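Local coordinates for endoglucanase (Mytilus edulis, PDB 1WC2), which hydrolyses internal beta-1,4-glucosidic linkages in cellulose and cereal beta-glucans as a family 45 glycoside hydrolase, and also has expansin activity, at residues N1-S5 against T78-P83. Residues are numbered along the deposited sequence; the frame is centred on the assembly and turned at random.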
loop_
_atom_site.group_PDB
_atom_site.type_symbol
_atom_site.label_atom_id
_atom_site.label_comp_id
_atom_site.label_asym_id
_atom_site.label_seq_id
_atom_site.Cartn_x
_atom_site.Cartn_y
_atom_site.Cartn_z
ATOM N N ASN A 1 -4.364 -3.593 19.043
ATOM C CA ASN A 1 -5.756 -3.119 19.240
ATOM C C ASN A 1 -6.189 -2.185 18.105
ATOM O O ASN A 1 -5.420 -1.300 17.709
ATOM C CB ASN A 1 -5.870 -2.381 20.582
ATOM C CG ASN A 1 -4.879 -1.211 20.696
ATOM O OD1 ASN A 1 -3.684 -1.374 20.447
ATOM N ND2 ASN A 1 -5.383 -0.028 21.055
ATOM N N GLN A 2 -7.408 -2.371 17.603
ATOM C CA GLN A 2 -7.958 -1.494 16.574
ATOM C C GLN A 2 -8.495 -0.214 17.219
ATOM O O GLN A 2 -9.427 -0.259 18.028
ATOM C CB GLN A 2 -9.070 -2.202 15.794
ATOM C CG GLN A 2 -8.594 -3.423 15.016
ATOM C CD GLN A 2 -9.728 -4.060 14.235
ATOM O OE1 GLN A 2 -10.476 -4.886 14.757
ATOM N NE2 GLN A 2 -9.881 -3.652 12.994
ATOM N N LYS A 3 -7.905 0.920 16.865
ATOM C CA LYS A 3 -8.379 2.225 17.334
ATOM C C LYS A 3 -9.405 2.849 16.386
ATOM O O LYS A 3 -10.155 3.741 16.794
ATOM C CB LYS A 3 -7.208 3.177 17.549
ATOM C CG LYS A 3 -6.238 2.702 18.638
ATOM C CD LYS A 3 -5.014 3.602 18.802
ATOM C CE LYS A 3 -5.357 4.946 19.436
ATOM N NZ LYS A 3 -4.136 5.782 19.616
ATOM N N CYS A 4 -9.430 2.411 15.127
ATOM C CA CYS A 4 -10.467 2.822 14.184
ATOM C C CYS A 4 -11.761 2.074 14.492
ATOM O O CYS A 4 -11.717 0.935 14.976
ATOM C CB CYS A 4 -10.034 2.526 12.753
ATOM S SG CYS A 4 -8.472 3.296 12.260
ATOM N N SER A 5 -12.896 2.710 14.206
ATOM C CA SER A 5 -14.213 2.140 14.509
ATOM C C SER A 5 -15.211 2.509 13.424
ATOM O O SER A 5 -14.990 3.427 12.634
ATOM C CB SER A 5 -14.722 2.614 15.873
ATOM O OG SER A 5 -14.870 4.003 15.907
ATOM N N THR A 78 -2.064 5.182 13.594
ATOM C CA THR A 78 -3.009 5.519 14.655
ATOM C C THR A 78 -2.468 5.173 16.042
ATOM O O THR A 78 -2.978 5.681 17.042
ATOM C CB THR A 78 -4.330 4.764 14.496
ATOM O OG1 THR A 78 -4.074 3.357 14.636
ATOM C CG2 THR A 78 -4.977 4.999 13.118
ATOM N N GLY A 79 -1.461 4.300 16.093
ATOM C CA GLY A 79 -1.015 3.670 17.322
ATOM C C GLY A 79 -1.542 2.246 17.487
ATOM O O GLY A 79 -1.038 1.499 18.336
ATOM N N GLY A 80 -2.561 1.866 16.711
ATOM C CA GLY A 80 -3.168 0.543 16.794
ATOM C C GLY A 80 -2.634 -0.457 15.782
ATOM O O GLY A 80 -1.724 -0.172 15.007
ATOM N N TYR A 81 -3.233 -1.640 15.809
ATOM C CA TYR A 81 -2.858 -2.771 14.970
ATOM C C TYR A 81 -3.943 -3.842 15.151
ATOM O O TYR A 81 -4.672 -3.833 16.141
ATOM C CB TYR A 81 -1.461 -3.305 15.349
ATOM C CG TYR A 81 -1.345 -3.788 16.783
ATOM C CD1 TYR A 81 -1.553 -5.132 17.107
ATOM C CD2 TYR A 81 -1.038 -2.909 17.821
ATOM C CE1 TYR A 81 -1.454 -5.588 18.423
ATOM C CE2 TYR A 81 -0.937 -3.365 19.152
ATOM C CZ TYR A 81 -1.142 -4.701 19.432
ATOM O OH TYR A 81 -1.039 -5.163 20.727
ATOM N N VAL A 82 -4.062 -4.761 14.202
ATOM C CA VAL A 82 -5.014 -5.859 14.323
ATOM C C VAL A 82 -4.448 -6.898 15.293
ATOM O O VAL A 82 -3.328 -7.369 15.075
ATOM C CB VAL A 82 -5.299 -6.487 12.953
ATOM C CG1 VAL A 82 -6.124 -7.764 13.113
ATOM C CG2 VAL A 82 -6.012 -5.480 12.054
ATOM N N PRO A 83 -5.173 -7.249 16.372
ATOM C CA PRO A 83 -4.655 -8.230 17.338
ATOM C C PRO A 83 -4.185 -9.526 16.671
ATOM O O PRO A 83 -4.877 -10.101 15.822
ATOM C CB PRO A 83 -5.848 -8.467 18.271
ATOM C CG PRO A 83 -6.603 -7.204 18.229
ATOM C CD PRO A 83 -6.492 -6.736 16.799
HETATM O O HOH W 1 -4.375 -5.594 20.947
#
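Backbone groups of a loop can bond to a strand without forming a sheet, and the docking of the amino-terminal loop 1-5 onto 78-83 is a clear case. It lies at the periphery of the double-psi beta-barrel, where the chain leaves strand 72-78, turns a corner at Gly79 and runs into the short strand 80-81. Asn1 and Tyr81 exchange two backbone hydrogen bonds: Asn1 N donates to Tyr81 O and Tyr81 N to Asn1 O, each 2.9 Å, so the terminal residue is held by a reciprocal pair without becoming a strand. Gly80 suits this closeness, since Asn1 O sits 3.1 Å from Gly80 CA and a CB there would clash with it. The corner itself is an ST turn, with Gly80 N donating to Thr78 OG1. Over it reaches Lys3, whose NZ gives a hydrogen bond to Thr78 O and a salt bridge to Glu91. Glu149 ties both segments together by accepting from Lys3 N and bonding Thr78 OG1, while Gln2 NE2 turns to Tyr127 and the Cys4–Cys16 disulfide fastens the terminus to strand 14-22. Asn1 N lies over one face of the Tyr81 ring and also donates to a water, 2.8 Å from Asn1 N, that forms a weak hydrogen bond of 3.4 Å with Tyr81 OH.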